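Local coordinates for protein adenosylmethionine-8-amino-7-oxononanoate aminotransferase (Methanocaldococcus jannaschii, PDB 6ZHK) that probably catalyses pyridoxal-phosphate-dependent amino transfer from S-adenosylmethionine to 7-keto-8-aminopelargonic acid, forming 7,8-diaminopelargonic acid in biotin biosynthesis, at residues T146-K152 with F180-N186; T304-L310 with L344-A349; L423-I428 with Y452-L457. All coordinates share one frame; numbering follows the deposited sequence.

Contact 1: T146-K152 with F180-N186; sequences TKFISVK and FKGYHAN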
ATOM      1  N   THR A 146      10.364   0.957 -22.807  1.00 15.83           N
ATOM      2  CA  THR A 146      10.466   1.780 -21.617  1.00 17.09           C
ATOM      3  C   THR A 146       9.257   2.703 -21.486  1.00 17.63           C
ATOM      4  O   THR A 146       9.090   3.348 -20.459  1.00 18.01           O
ATOM      5  CB  THR A 146      11.747   2.615 -21.621  1.00 16.49           C
ATOM      6  OG1 THR A 146      11.673   3.459 -22.754  1.00 18.49           O
ATOM      7  CG2 THR A 146      12.996   1.780 -21.778  1.00 20.60           C
ATOM      8  N   LYS A 147       8.362   2.687 -22.478  1.00 17.20           N
ATOM      9  CA  LYS A 147       7.226   3.581 -22.476  1.00 17.77           C
ATOM     10  C   LYS A 147       5.950   2.768 -22.330  1.00 15.84           C
ATOM     11  O   LYS A 147       5.971   1.539 -22.286  1.00 17.44           O
ATOM     12  CB  LYS A 147       7.227   4.486 -23.720  1.00 20.51           C
ATOM     13  CG  LYS A 147       8.325   5.568 -23.698  1.00 20.82           C
ATOM     14  CD  LYS A 147       8.238   6.557 -24.850  1.00 29.88           C
ATOM     15  CE  LYS A 147       8.971   7.865 -24.618  1.00 35.40           C
ATOM     16  NZ  LYS A 147      10.391   7.637 -24.236  1.00 45.44           N
ATOM     17  N   PHE A 148       4.851   3.481 -22.125  1.00 15.38           N
ATOM     18  CA  PHE A 148       3.579   2.806 -21.978  1.00 15.67           C
ATOM     19  C   PHE A 148       2.543   3.579 -22.783  1.00 15.98           C
ATOM     20  O   PHE A 148       2.796   4.705 -23.192  1.00 15.53           O
ATOM     21  CB  PHE A 148       3.165   2.778 -20.515  1.00 17.01           C
ATOM     22  CG  PHE A 148       2.939   4.158 -20.009  1.00 16.32           C
ATOM     23  CD1 PHE A 148       3.982   4.886 -19.459  1.00 16.83           C
ATOM     24  CD2 PHE A 148       1.689   4.764 -20.163  1.00 16.80           C
ATOM     25  CE1 PHE A 148       3.776   6.190 -19.073  1.00 16.32           C
ATOM     26  CE2 PHE A 148       1.475   6.065 -19.759  1.00 16.82           C
ATOM     27  CZ  PHE A 148       2.540   6.776 -19.200  1.00 17.92           C
ATOM     28  N   ILE A 149       1.400   2.952 -22.981  1.00 13.25           N
ATOM     29  CA  ILE A 149       0.261   3.632 -23.556  1.00 12.70           C
ATOM     30  C   ILE A 149      -0.897   3.535 -22.572  1.00 12.60           C
ATOM     31  O   ILE A 149      -1.217   2.456 -22.033  1.00 12.50           O
ATOM     32  CB  ILE A 149      -0.152   2.918 -24.872  1.00 13.97           C
ATOM     33  CG1 ILE A 149       0.868   3.189 -25.981  1.00 13.52           C
ATOM     34  CG2 ILE A 149      -1.515   3.476 -25.266  1.00 14.66           C
ATOM     35  CD1 ILE A 149       0.672   2.334 -27.243  1.00 14.74           C
ATOM     36  N   SER A 150      -1.572   4.657 -22.380  1.00 12.89           N
ATOM     37  CA  SER A 150      -2.776   4.661 -21.574  1.00 14.80           C
ATOM     38  C   SER A 150      -3.729   5.710 -22.178  1.00 15.33           C
ATOM     39  O   SER A 150      -3.621   6.013 -23.376  1.00 15.51           O
ATOM     40  CB  SER A 150      -2.358   4.962 -20.169  1.00 16.37           C
ATOM     41  OG  SER A 150      -3.480   4.877 -19.311  1.00 19.09           O
ATOM     42  N   VAL A 151      -4.666   6.226 -21.364  1.00 15.20           N
ATOM     43  CA  VAL A 151      -5.629   7.232 -21.823  1.00 16.52           C
ATOM     44  C   VAL A 151      -5.627   8.447 -20.929  1.00 19.15           C
ATOM     45  O   VAL A 151      -5.373   8.367 -19.735  1.00 20.70           O
ATOM     46  CB  VAL A 151      -7.060   6.674 -21.975  1.00 17.44           C
ATOM     47  CG1 VAL A 151      -7.131   5.700 -23.139  1.00 18.57           C
ATOM     48  CG2 VAL A 151      -7.621   6.065 -20.690  1.00 19.59           C
ATOM     49  N   LYS A 152      -5.902   9.601 -21.555  1.00 19.43           N
ATOM     50  CA  LYS A 152      -6.109  10.821 -20.791  1.00 19.86           C
ATOM     51  C   LYS A 152      -7.317  10.622 -19.867  1.00 17.22           C
ATOM     52  O   LYS A 152      -8.303   9.970 -20.259  1.00 17.73           O
ATOM     53  CB  LYS A 152      -6.361  11.972 -21.752  1.00 20.43           C
ATOM     54  CG  LYS A 152      -5.135  12.439 -22.552  1.00 23.32           C
ATOM     55  CD  LYS A 152      -5.549  13.364 -23.699  1.00 27.65           C
ATOM     56  CE  LYS A 152      -4.568  13.315 -24.854  1.00 33.70           C
ATOM     57  NZ  LYS A 152      -4.599  14.554 -25.672  1.00 45.45           N
ATOM     58  N   PHE A 180       7.471   8.914 -15.074  1.00 13.70           N
ATOM     59  CA  PHE A 180       8.102   8.381 -16.273  1.00 15.74           C
ATOM     60  C   PHE A 180       7.095   8.562 -17.401  1.00 16.49           C
ATOM     61  O   PHE A 180       5.896   8.593 -17.140  1.00 15.43           O
ATOM     62  CB  PHE A 180       8.593   6.928 -16.116  1.00 14.50           C
ATOM     63  CG  PHE A 180       7.533   5.936 -15.708  1.00 13.00           C
ATOM     64  CD1 PHE A 180       6.644   5.416 -16.644  1.00 11.85           C
ATOM     65  CD2 PHE A 180       7.409   5.547 -14.388  1.00 13.53           C
ATOM     66  CE1 PHE A 180       5.687   4.487 -16.282  1.00 11.83           C
ATOM     67  CE2 PHE A 180       6.431   4.641 -14.009  1.00 14.52           C
ATOM     68  CZ  PHE A 180       5.587   4.078 -14.970  1.00 15.73           C
ATOM     69  N   LYS A 181       7.582   8.715 -18.650  1.00 18.48           N
ATOM     70  CA  LYS A 181       6.738   9.250 -19.696  1.00 14.93           C
ATOM     71  C   LYS A 181       6.226   8.151 -20.632  1.00 13.56           C
ATOM     72  O   LYS A 181       6.844   7.110 -20.844  1.00 13.49           O
ATOM     73  CB  LYS A 181       7.485  10.374 -20.436  1.00 19.78           C
ATOM     74  CG  LYS A 181       7.988  11.510 -19.554  1.00 21.50           C
ATOM     75  CD  LYS A 181       6.818  12.168 -18.812  1.00 25.42           C
ATOM     76  CE  LYS A 181       7.179  13.410 -17.987  1.00 30.22           C
ATOM     77  NZ  LYS A 181       8.221  13.093 -16.978  1.00 27.61           N
ATOM     78  N   GLY A 182       5.131   8.448 -21.323  1.00 13.53           N
ATOM     79  CA  GLY A 182       4.563   7.486 -22.261  1.00 13.87           C
ATOM     80  C   GLY A 182       3.625   8.218 -23.215  1.00 18.07           C
ATOM     81  O   GLY A 182       3.828   9.392 -23.478  1.00 18.58           O
ATOM     82  N   TYR A 183       2.577   7.536 -23.683  1.00 15.64           N
ATOM     83  CA  TYR A 183       1.628   8.080 -24.644  1.00 17.06           C
ATOM     84  C   TYR A 183       0.212   7.965 -24.091  1.00 18.74           C
ATOM     85  O   TYR A 183      -0.165   6.917 -23.541  1.00 19.75           O
ATOM     86  CB  TYR A 183       1.685   7.243 -25.916  1.00 18.78           C
ATOM     87  CG  TYR A 183       3.093   7.240 -26.483  1.00 18.89           C
ATOM     88  CD1 TYR A 183       3.559   8.362 -27.165  1.00 21.22           C
ATOM     89  CD2 TYR A 183       3.961   6.175 -26.290  1.00 20.21           C
ATOM     90  CE1 TYR A 183       4.858   8.420 -27.646  1.00 23.97           C
ATOM     91  CE2 TYR A 183       5.272   6.205 -26.784  1.00 20.34           C
ATOM     92  CZ  TYR A 183       5.704   7.333 -27.479  1.00 23.96           C
ATOM     93  OH  TYR A 183       6.962   7.488 -27.968  1.00 25.49           O
ATOM     94  N   HIS A 184      -0.593   9.017 -24.254  1.00 18.16           N
ATOM     95  CA  HIS A 184      -1.956   8.874 -23.758  1.00 18.83           C
ATOM     96  C   HIS A 184      -2.896   9.139 -24.921  1.00 20.66           C
ATOM     97  O   HIS A 184      -2.820  10.217 -25.500  1.00 21.87           O
ATOM     98  CB  HIS A 184      -2.241   9.935 -22.709  1.00 18.75           C
ATOM     99  CG  HIS A 184      -1.619   9.640 -21.407  1.00 21.95           C
ATOM    100  ND1 HIS A 184      -0.353  10.095 -21.090  1.00 20.56           N
ATOM    101  CD2 HIS A 184      -2.053   8.914 -20.359  1.00 17.63           C
ATOM    102  CE1 HIS A 184      -0.061   9.688 -19.856  1.00 20.25           C
ATOM    103  NE2 HIS A 184      -1.071   8.979 -19.404  1.00 20.57           N
ATOM    104  N   ALA A 185      -3.733   8.153 -25.262  1.00 21.01           N
ATOM    105  CA  ALA A 185      -4.770   8.387 -26.246  1.00 20.92           C
ATOM    106  C   ALA A 185      -5.873   9.277 -25.655  1.00 24.37           C
ATOM    107  O   ALA A 185      -5.974   9.469 -24.431  1.00 21.87           O
ATOM    108  CB  ALA A 185      -5.322   7.088 -26.696  1.00 17.66           C
ATOM    109  N   ASN A 186      -6.747   9.790 -26.543  1.00 21.66           N
ATOM    110  CA  ASN A 186      -7.850  10.591 -26.046  1.00 25.90           C
ATOM    111  C   ASN A 186      -8.832   9.680 -25.327  1.00 27.80           C
ATOM    112  O   ASN A 186      -8.956   8.503 -25.670  1.00 25.77           O
ATOM    113  CB  ASN A 186      -8.584  11.371 -27.136  1.00 30.48           C
ATOM    114  CG  ASN A 186      -7.714  12.472 -27.693  1.00 35.82           C
ATOM    115  OD1 ASN A 186      -7.121  13.245 -26.934  1.00 37.46           O
ATOM    116  ND2 ASN A 186      -7.636  12.523 -29.015  1.00 33.97           N
TER
HETATM  117  O   HOH W   1       9.120   5.638 -19.740  1.00 18.55           O
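Phe148 holds CG between its backbone N and carbonyl carbon (chi1 64°), which lays its ring beneath Gly182, and His184, with CG beside its own backbone N (chi1 -76°), brings its imidazole to the same ring. The two strands are parallel neighbours in the seven-stranded mixed sheet of the large domain of a fold type I aminotransferase, joined by a beta-alpha-beta crossover; 183-185 is the outermost strand on this side within the chain. Four backbone bonds, all 2.9 Å from N to O, lace them: Tyr183 N to Phe148 O, Ser150 N to Tyr183 O, Ala185 N to Ser150 O and Lys152 N to Ala185 O. Gly182 CA sits over one face of the Phe148 ring, 3.8 Å from its centroid, a CH-pi contact that depends on there being no side chain at Gly182. The same ring turns an edge toward the face of His184, the planes at 79°, in an offset edge-to-face pair. Phe180 completes the aromatic cluster, its CE1 3.6 Å from Phe148 CD1. On this face of the sheet helix 160-165 packs against both phenylalanines, while Ser150 OG and His184 NE2 bond the carbonyls of Val165 and Gly166. Ile149, Val151, Tyr183 and Ala185 share the other face, where Ile149 CG1 meets Tyr183 CB at 4.1 Å and helix 211-224 covers the pair of strands. The Tyr183 ring crosses the Lys147 side chain obliquely, Lys147 CD coming within 3.5 Å of Tyr183 OH; that hydroxyl bonds Glu227. At the far end Lys152 runs out extended beside Asn186, the two side chains pointing the same way, and Lys152 NZ gives Asn186 OD1 a 3.1 Å hydrogen bond, tilted somewhat from the amide plane.

Contact 2: T304-L310 with L344-A349; sequences TGGYLPL and LLCSAA
Leu345 of helix 343-358 pushes its branched end against Leu308, Pro309 and Leu310, in the loop before strand 311-315 of this fold type I aminotransferase, where Thr304 to Tyr307 form a type I' beta turn. The apolar packing comes first. Leu345 CD1 lies only 3.1 Å from Pro309 O, a tight approach, while Leu345 CD2 meets Leu308 CB at 3.9 Å, the two side chains crossing near a right angle. In Leu310 the CG lies opposite the backbone N (chi1 -173°), which sets CD1 3.8 Å from Leu345 CB and CD2 4.0 Å from Ala349 CB. One turn on, Ala348 CB touches Thr304 CB at 3.8 Å. An alanine in place of Leu345 would remove both methyl branches and would probably open a gap beside Pro309, leaving Leu308 and Leu310 with less to close on. Leu344 of the second subunit also packs on Leu308. Thr304 lies about 7 Å, side chain to side chain, from Lys301, the lysine that probably carries pyridoxal phosphate, unmodified here. Among the polar bonds, Asn342 ND2 of the second subunit reaches Tyr307 O; others lie within one segment or the other. Inside the helix, Ser347 OG bonds Leu344 O, which Ala348 N also reaches from the same face of the carbonyl plane. Across the turn, Thr304 OG1 donates in the carbonyl plane, on a lone pair, to Leu308 O at 2.7 Å.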
ATOM      1  N   THR A 304     -12.111  -7.606  -0.292  1.00 13.64           N
ATOM      2  CA  THR A 304     -12.364  -8.028   1.078  1.00 15.17           C
ATOM      3  C   THR A 304     -13.798  -7.690   1.503  1.00 15.80           C
ATOM      4  O   THR A 304     -14.094  -7.694   2.679  1.00 15.55           O
ATOM      5  CB  THR A 304     -11.387  -7.320   2.030  1.00 14.08           C
ATOM      6  OG1 THR A 304     -11.647  -5.946   1.750  1.00 14.01           O
ATOM      7  CG2 THR A 304      -9.966  -7.665   1.687  1.00 16.52           C
ATOM      8  N   GLY A 305     -14.642  -7.335   0.523  1.00 16.08           N
ATOM      9  CA  GLY A 305     -16.002  -6.864   0.786  1.00 16.53           C
ATOM     10  C   GLY A 305     -16.012  -5.455   1.354  1.00 15.78           C
ATOM     11  O   GLY A 305     -17.058  -4.949   1.699  1.00 16.86           O
ATOM     12  N   GLY A 306     -14.842  -4.813   1.433  1.00 14.90           N
ATOM     13  CA  GLY A 306     -14.787  -3.428   1.823  1.00 13.18           C
ATOM     14  C   GLY A 306     -14.229  -3.298   3.232  1.00 12.61           C
ATOM     15  O   GLY A 306     -14.281  -2.206   3.780  1.00 15.89           O
ATOM     16  N   TYR A 307     -13.760  -4.407   3.836  1.00 13.89           N
ATOM     17  CA  TYR A 307     -13.454  -4.355   5.265  1.00 13.66           C
ATOM     18  C   TYR A 307     -11.983  -4.212   5.574  1.00 12.47           C
ATOM     19  O   TYR A 307     -11.626  -3.722   6.681  1.00 14.30           O
ATOM     20  CB  TYR A 307     -13.980  -5.562   6.061  1.00 13.98           C
ATOM     21  CG  TYR A 307     -15.489  -5.624   6.192  1.00 15.54           C
ATOM     22  CD1 TYR A 307     -16.311  -4.685   5.557  1.00 14.75           C
ATOM     23  CD2 TYR A 307     -16.113  -6.601   6.980  1.00 16.46           C
ATOM     24  CE1 TYR A 307     -17.696  -4.726   5.699  1.00 15.85           C
ATOM     25  CE2 TYR A 307     -17.502  -6.659   7.085  1.00 13.71           C
ATOM     26  CZ  TYR A 307     -18.306  -5.725   6.445  1.00 14.97           C
ATOM     27  OH  TYR A 307     -19.692  -5.797   6.581  1.00 12.82           O
ATOM     28  N   LEU A 308     -11.126  -4.593   4.621  1.00 14.25           N
ATOM     29  CA  LEU A 308      -9.682  -4.503   4.853  1.00 13.25           C
ATOM     30  C   LEU A 308      -8.961  -4.212   3.511  1.00 12.50           C
ATOM     31  O   LEU A 308      -9.461  -4.508   2.410  1.00 11.16           O
ATOM     32  CB  LEU A 308      -9.191  -5.849   5.435  1.00 11.77           C
ATOM     33  CG  LEU A 308      -9.347  -6.059   6.941  1.00 12.73           C
ATOM     34  CD1 LEU A 308      -9.104  -7.542   7.286  1.00 12.89           C
ATOM     35  CD2 LEU A 308      -8.344  -5.176   7.724  1.00 10.89           C
ATOM     36  N   PRO A 309      -7.730  -3.700   3.576  1.00 11.22           N
ATOM     37  CA  PRO A 309      -6.932  -3.423   2.381  1.00 12.98           C
ATOM     38  C   PRO A 309      -6.241  -4.684   1.883  1.00 14.63           C
ATOM     39  O   PRO A 309      -5.112  -4.984   2.254  1.00 16.51           O
ATOM     40  CB  PRO A 309      -5.936  -2.358   2.872  1.00 11.79           C
ATOM     41  CG  PRO A 309      -5.696  -2.721   4.267  1.00 11.07           C
ATOM     42  CD  PRO A 309      -7.057  -3.174   4.791  1.00 10.28           C
ATOM     43  N   LEU A 310      -6.871  -5.313   0.891  1.00 12.98           N
ATOM     44  CA  LEU A 310      -6.143  -6.312   0.115  1.00 14.88           C
ATOM     45  C   LEU A 310      -6.180  -5.979  -1.374  1.00 14.40           C
ATOM     46  O   LEU A 310      -7.194  -5.514  -1.881  1.00 16.17           O
ATOM     47  CB  LEU A 310      -6.740  -7.701   0.365  1.00 14.01           C
ATOM     48  CG  LEU A 310      -5.956  -8.858  -0.268  1.00 14.93           C
ATOM     49  CD1 LEU A 310      -4.549  -8.929   0.342  1.00 15.18           C
ATOM     50  CD2 LEU A 310      -6.705 -10.166   0.001  1.00 16.58           C
ATOM     51  N   LEU A 344      -5.240 -11.945   8.132  1.00 13.31           N
ATOM     52  CA  LEU A 344      -6.504 -11.216   8.313  1.00 12.62           C
ATOM     53  C   LEU A 344      -7.065 -10.686   6.987  1.00 11.89           C
ATOM     54  O   LEU A 344      -8.266 -10.847   6.703  1.00 13.00           O
ATOM     55  CB  LEU A 344      -6.316 -10.096   9.326  1.00 13.33           C
ATOM     56  CG  LEU A 344      -5.863 -10.567  10.712  1.00 13.55           C
ATOM     57  CD1 LEU A 344      -5.825  -9.364  11.645  1.00 13.50           C
ATOM     58  CD2 LEU A 344      -6.772 -11.750  11.301  1.00 12.43           C
ATOM     59  N   LEU A 345      -6.198 -10.092   6.120  1.00 12.71           N
ATOM     60  CA  LEU A 345      -6.680  -9.557   4.854  1.00 12.06           C
ATOM     61  C   LEU A 345      -7.276 -10.713   4.071  1.00 12.29           C
ATOM     62  O   LEU A 345      -8.337 -10.565   3.478  1.00 14.21           O
ATOM     63  CB  LEU A 345      -5.559  -8.914   3.995  1.00 11.69           C
ATOM     64  CG  LEU A 345      -4.642  -7.945   4.748  1.00 12.04           C
ATOM     65  CD1 LEU A 345      -3.662  -7.241   3.818  1.00 10.74           C
ATOM     66  CD2 LEU A 345      -5.456  -6.864   5.441  1.00 11.08           C
ATOM     67  N   CYS A 346      -6.583 -11.869   4.068  1.00 12.60           N
ATOM     68  CA  CYS A 346      -7.016 -12.915   3.152  1.00 12.75           C
ATOM     69  C   CYS A 346      -8.272 -13.598   3.707  1.00 15.15           C
ATOM     70  O   CYS A 346      -9.148 -14.073   2.948  1.00 15.88           O
ATOM     71  CB  CYS A 346      -5.909 -13.966   3.050  1.00 12.27           C
ATOM     72  SG  CYS A 346      -4.486 -13.410   2.075  1.00 16.34           S
ATOM     73  N   SER A 347      -8.384 -13.624   5.023  1.00 16.35           N
ATOM     74  CA  SER A 347      -9.589 -14.214   5.629  1.00 16.85           C
ATOM     75  C   SER A 347     -10.840 -13.421   5.213  1.00 17.00           C
ATOM     76  O   SER A 347     -11.856 -14.062   4.898  1.00 16.75           O
ATOM     77  CB  SER A 347      -9.444 -14.293   7.125  1.00 16.80           C
ATOM     78  OG  SER A 347      -9.569 -12.987   7.696  1.00 19.47           O
ATOM     79  N   ALA A 348     -10.782 -12.060   5.186  1.00 16.03           N
ATOM     80  CA  ALA A 348     -11.932 -11.260   4.759  1.00 14.89           C
ATOM     81  C   ALA A 348     -12.290 -11.616   3.318  1.00 16.28           C
ATOM     82  O   ALA A 348     -13.482 -11.755   2.979  1.00 17.27           O
ATOM     83  CB  ALA A 348     -11.753  -9.779   4.936  1.00 17.07           C
ATOM     84  N   ALA A 349     -11.265 -11.733   2.454  1.00 14.21           N
ATOM     85  CA  ALA A 349     -11.550 -12.009   1.056  1.00 14.41           C
ATOM     86  C   ALA A 349     -12.165 -13.389   0.861  1.00 14.82           C
ATOM     87  O   ALA A 349     -13.009 -13.565  -0.027  1.00 15.80           O
ATOM     88  CB  ALA A 349     -10.303 -11.876   0.192  1.00 13.15           C
TER

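Contact 3: L423-I428 with Y452-L457; sequences LLEKGI and YLCDAL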
ATOM      1  N   LEU A 423     -28.269  15.880   0.008  1.00 18.57           N
ATOM      2  CA  LEU A 423     -28.445  14.451   0.199  1.00 17.30           C
ATOM      3  C   LEU A 423     -28.155  14.081   1.648  1.00 16.99           C
ATOM      4  O   LEU A 423     -28.788  13.190   2.181  1.00 18.33           O
ATOM      5  CB  LEU A 423     -27.516  13.696  -0.760  1.00 16.60           C
ATOM      6  CG  LEU A 423     -27.994  13.575  -2.202  1.00 18.64           C
ATOM      7  CD1 LEU A 423     -26.901  12.874  -3.029  1.00 20.45           C
ATOM      8  CD2 LEU A 423     -29.285  12.745  -2.275  1.00 20.11           C
ATOM      9  N   LEU A 424     -27.184  14.751   2.284  1.00 18.65           N
ATOM     10  CA  LEU A 424     -26.855  14.393   3.652  1.00 19.45           C
ATOM     11  C   LEU A 424     -28.042  14.684   4.573  1.00 21.38           C
ATOM     12  O   LEU A 424     -28.326  13.897   5.496  1.00 24.18           O
ATOM     13  CB  LEU A 424     -25.576  15.131   4.101  1.00 19.50           C
ATOM     14  CG  LEU A 424     -24.815  14.462   5.243  1.00 23.09           C
ATOM     15  CD1 LEU A 424     -24.204  13.124   4.843  1.00 20.64           C
ATOM     16  CD2 LEU A 424     -23.800  15.385   5.909  1.00 23.52           C
ATOM     17  N   GLU A 425     -28.773  15.780   4.291  1.00 23.29           N
ATOM     18  CA  GLU A 425     -29.987  16.093   5.055  1.00 25.08           C
ATOM     19  C   GLU A 425     -31.048  14.998   4.908  1.00 24.84           C
ATOM     20  O   GLU A 425     -31.925  14.851   5.771  1.00 23.78           O
ATOM     21  CB  GLU A 425     -30.610  17.414   4.591  1.00 30.13           C
ATOM     22  CG  GLU A 425     -29.764  18.639   4.888  1.00 33.06           C
ATOM     23  CD  GLU A 425     -30.205  19.879   4.116  1.00 37.42           C
ATOM     24  OE1 GLU A 425     -31.181  19.807   3.291  1.00 35.57           O
ATOM     25  OE2 GLU A 425     -29.597  20.927   4.352  1.00 35.22           O
ATOM     26  N   LYS A 426     -31.042  14.284   3.770  1.00 20.06           N
ATOM     27  CA  LYS A 426     -32.003  13.226   3.505  1.00 17.90           C
ATOM     28  C   LYS A 426     -31.451  11.868   3.941  1.00 18.69           C
ATOM     29  O   LYS A 426     -32.037  10.861   3.602  1.00 22.37           O
ATOM     30  CB  LYS A 426     -32.422  13.223   2.025  1.00 18.33           C
ATOM     31  CG  LYS A 426     -32.910  14.577   1.505  1.00 18.55           C
ATOM     32  CD  LYS A 426     -33.078  14.631   0.011  1.00 20.53           C
ATOM     33  CE  LYS A 426     -33.431  16.013  -0.492  1.00 25.03           C
ATOM     34  NZ  LYS A 426     -34.661  16.464   0.200  1.00 29.06           N
ATOM     35  N   GLY A 427     -30.365  11.849   4.730  1.00 17.34           N
ATOM     36  CA  GLY A 427     -29.900  10.575   5.284  1.00 18.86           C
ATOM     37  C   GLY A 427     -29.102   9.746   4.256  1.00 16.93           C
ATOM     38  O   GLY A 427     -29.118   8.523   4.328  1.00 17.64           O
ATOM     39  N   ILE A 428     -28.417  10.420   3.306  1.00 15.55           N
ATOM     40  CA  ILE A 428     -27.628   9.748   2.285  1.00 14.86           C
ATOM     41  C   ILE A 428     -26.238  10.379   2.211  1.00 14.63           C
ATOM     42  O   ILE A 428     -26.077  11.613   2.115  1.00 18.15           O
ATOM     43  CB  ILE A 428     -28.302   9.847   0.897  1.00 15.55           C
ATOM     44  CG1 ILE A 428     -29.655   9.132   0.878  1.00 14.38           C
ATOM     45  CG2 ILE A 428     -27.297   9.349  -0.199  1.00 13.80           C
ATOM     46  CD1 ILE A 428     -30.531   9.485  -0.339  1.00 17.08           C
ATOM     47  N   TYR A 452     -35.707   5.091  -2.867  1.00 17.30           N
ATOM     48  CA  TYR A 452     -35.461   6.207  -1.966  1.00 17.84           C
ATOM     49  C   TYR A 452     -34.332   7.088  -2.502  1.00 16.48           C
ATOM     50  O   TYR A 452     -34.430   8.300  -2.524  1.00 19.87           O
ATOM     51  CB  TYR A 452     -35.187   5.740  -0.530  1.00 16.60           C
ATOM     52  CG  TYR A 452     -35.002   6.909   0.402  1.00 18.77           C
ATOM     53  CD1 TYR A 452     -36.090   7.641   0.860  1.00 18.28           C
ATOM     54  CD2 TYR A 452     -33.745   7.284   0.837  1.00 19.53           C
ATOM     55  CE1 TYR A 452     -35.943   8.760   1.656  1.00 22.24           C
ATOM     56  CE2 TYR A 452     -33.576   8.376   1.680  1.00 21.35           C
ATOM     57  CZ  TYR A 452     -34.680   9.120   2.091  1.00 23.87           C
ATOM     58  OH  TYR A 452     -34.546  10.214   2.914  1.00 24.49           O
ATOM     59  N   LEU A 453     -33.190   6.471  -2.811  1.00 17.50           N
ATOM     60  CA  LEU A 453     -32.002   7.178  -3.258  1.00 15.00           C
ATOM     61  C   LEU A 453     -32.246   8.030  -4.497  1.00 14.86           C
ATOM     62  O   LEU A 453     -31.790   9.158  -4.563  1.00 17.35           O
ATOM     63  CB  LEU A 453     -30.895   6.149  -3.557  1.00 15.61           C
ATOM     64  CG  LEU A 453     -29.646   6.675  -4.289  1.00 15.01           C
ATOM     65  CD1 LEU A 453     -28.870   7.657  -3.379  1.00 14.15           C
ATOM     66  CD2 LEU A 453     -28.740   5.483  -4.582  1.00 19.69           C
ATOM     67  N   CYS A 454     -32.917   7.465  -5.495  1.00 15.52           N
ATOM     68  CA  CYS A 454     -33.123   8.194  -6.735  1.00 18.36           C
ATOM     69  C   CYS A 454     -34.150   9.326  -6.574  1.00 19.70           C
ATOM     70  O   CYS A 454     -33.982  10.409  -7.140  1.00 20.04           O
ATOM     71  CB  CYS A 454     -33.548   7.171  -7.789  1.00 21.25           C
ATOM     72  SG  CYS A 454     -32.225   5.988  -8.250  1.00 23.80           S
ATOM     73  N   ASP A 455     -35.216   9.090  -5.770  1.00 18.38           N
ATOM     74  CA  ASP A 455     -36.165  10.157  -5.459  1.00 18.33           C
ATOM     75  C   ASP A 455     -35.456  11.249  -4.655  1.00 17.19           C
ATOM     76  O   ASP A 455     -35.679  12.432  -4.880  1.00 19.77           O
ATOM     77  CB  ASP A 455     -37.322   9.647  -4.587  1.00 19.84           C
ATOM     78  CG  ASP A 455     -38.402   8.891  -5.337  1.00 24.81           C
ATOM     79  OD1 ASP A 455     -38.455   8.981  -6.570  1.00 26.23           O
ATOM     80  OD2 ASP A 455     -39.170   8.196  -4.682  1.00 31.68           O
ATOM     81  N   ALA A 456     -34.583  10.881  -3.705  1.00 17.82           N
ATOM     82  CA  ALA A 456     -33.899  11.932  -2.955  1.00 17.28           C
ATOM     83  C   ALA A 456     -32.919  12.703  -3.841  1.00 20.79           C
ATOM     84  O   ALA A 456     -32.693  13.905  -3.627  1.00 19.53           O
ATOM     85  CB  ALA A 456     -33.129  11.327  -1.791  1.00 20.60           C
ATOM     86  N   LEU A 457     -32.298  12.013  -4.815  1.00 17.47           N
ATOM     87  CA  LEU A 457     -31.349  12.722  -5.673  1.00 21.78           C
ATOM     88  C   LEU A 457     -32.083  13.748  -6.556  1.00 21.09           C
ATOM     89  O   LEU A 457     -31.618  14.885  -6.780  1.00 18.79           O
ATOM     90  CB  LEU A 457     -30.567  11.688  -6.499  1.00 23.55           C
ATOM     91  CG  LEU A 457     -29.418  12.216  -7.365  1.00 28.85           C
ATOM     92  CD1 LEU A 457     -28.384  13.011  -6.556  1.00 29.23           C
ATOM     93  CD2 LEU A 457     -28.745  11.098  -8.129  1.00 31.41           C
TER
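Tyr452 reaches over to Lys426 from helix 447-463, at the point where helix 415-425 ends in a Schellman motif within the C-terminal part of the fold type I chain. Its CG is anti to the backbone N (chi1 -177°), and the ring extends along Ile428, the two side chains sliding past each other in opposite directions, until Tyr452 OH gives Lys426 O a 2.7 Å hydrogen bond. That carbonyl oxygen lies at the ring edge, in its plane. Leu453 follows, its CD1 3.9 Å from Ile428 CD1, the side chains crossing at about a right angle. After Cys454, which faces helix 366-376 instead, Ala456, with its small side chain, probably allows the close approach: its CB takes Ile428 CD1 at 3.5 Å and the Lys426 chain at CD, 3.8 Å away. Lys426 thus covers the alanine with its methylenes and bends at its last torsion, carrying NZ to salt bridges with Glu459 and Glu463 farther along helix 447-463. Leu457 ends the walk: its CD1 packs 3.8 Å from Leu423 CD1, beside strand 436-439. Helix 415-425 ends at Gly427, the C-prime residue, whose positive phi suits glycine, with Gly427 N bonded to Leu424 O; Leu423 O takes Ile428 N and Lys426 N from opposite faces of its carbonyl plane, each at 3.0 Å.

How the contacts relate
The contacts come in series along this class-III aminotransferase chain, and none touches another. The centres of contact 1 and contact 2 lie about 32 Å apart. Those of contact 2 and contact 3 are about 29 Å apart, and those of contact 1 and contact 3 about 39 Å. Contact 1 lies across the chain's centre from both others. Contacts 1 and 2 are tied to the same seven-stranded sheet, the first at its outermost strand 183-185, the second through the loop between strands 296-299 and 311-315; both link that framework to the dimer interface. Contact 3 joins C-terminal helices beside the four-stranded sheet ending in strand 428-429, packing within one subunit that touches no other chain of the dimer there.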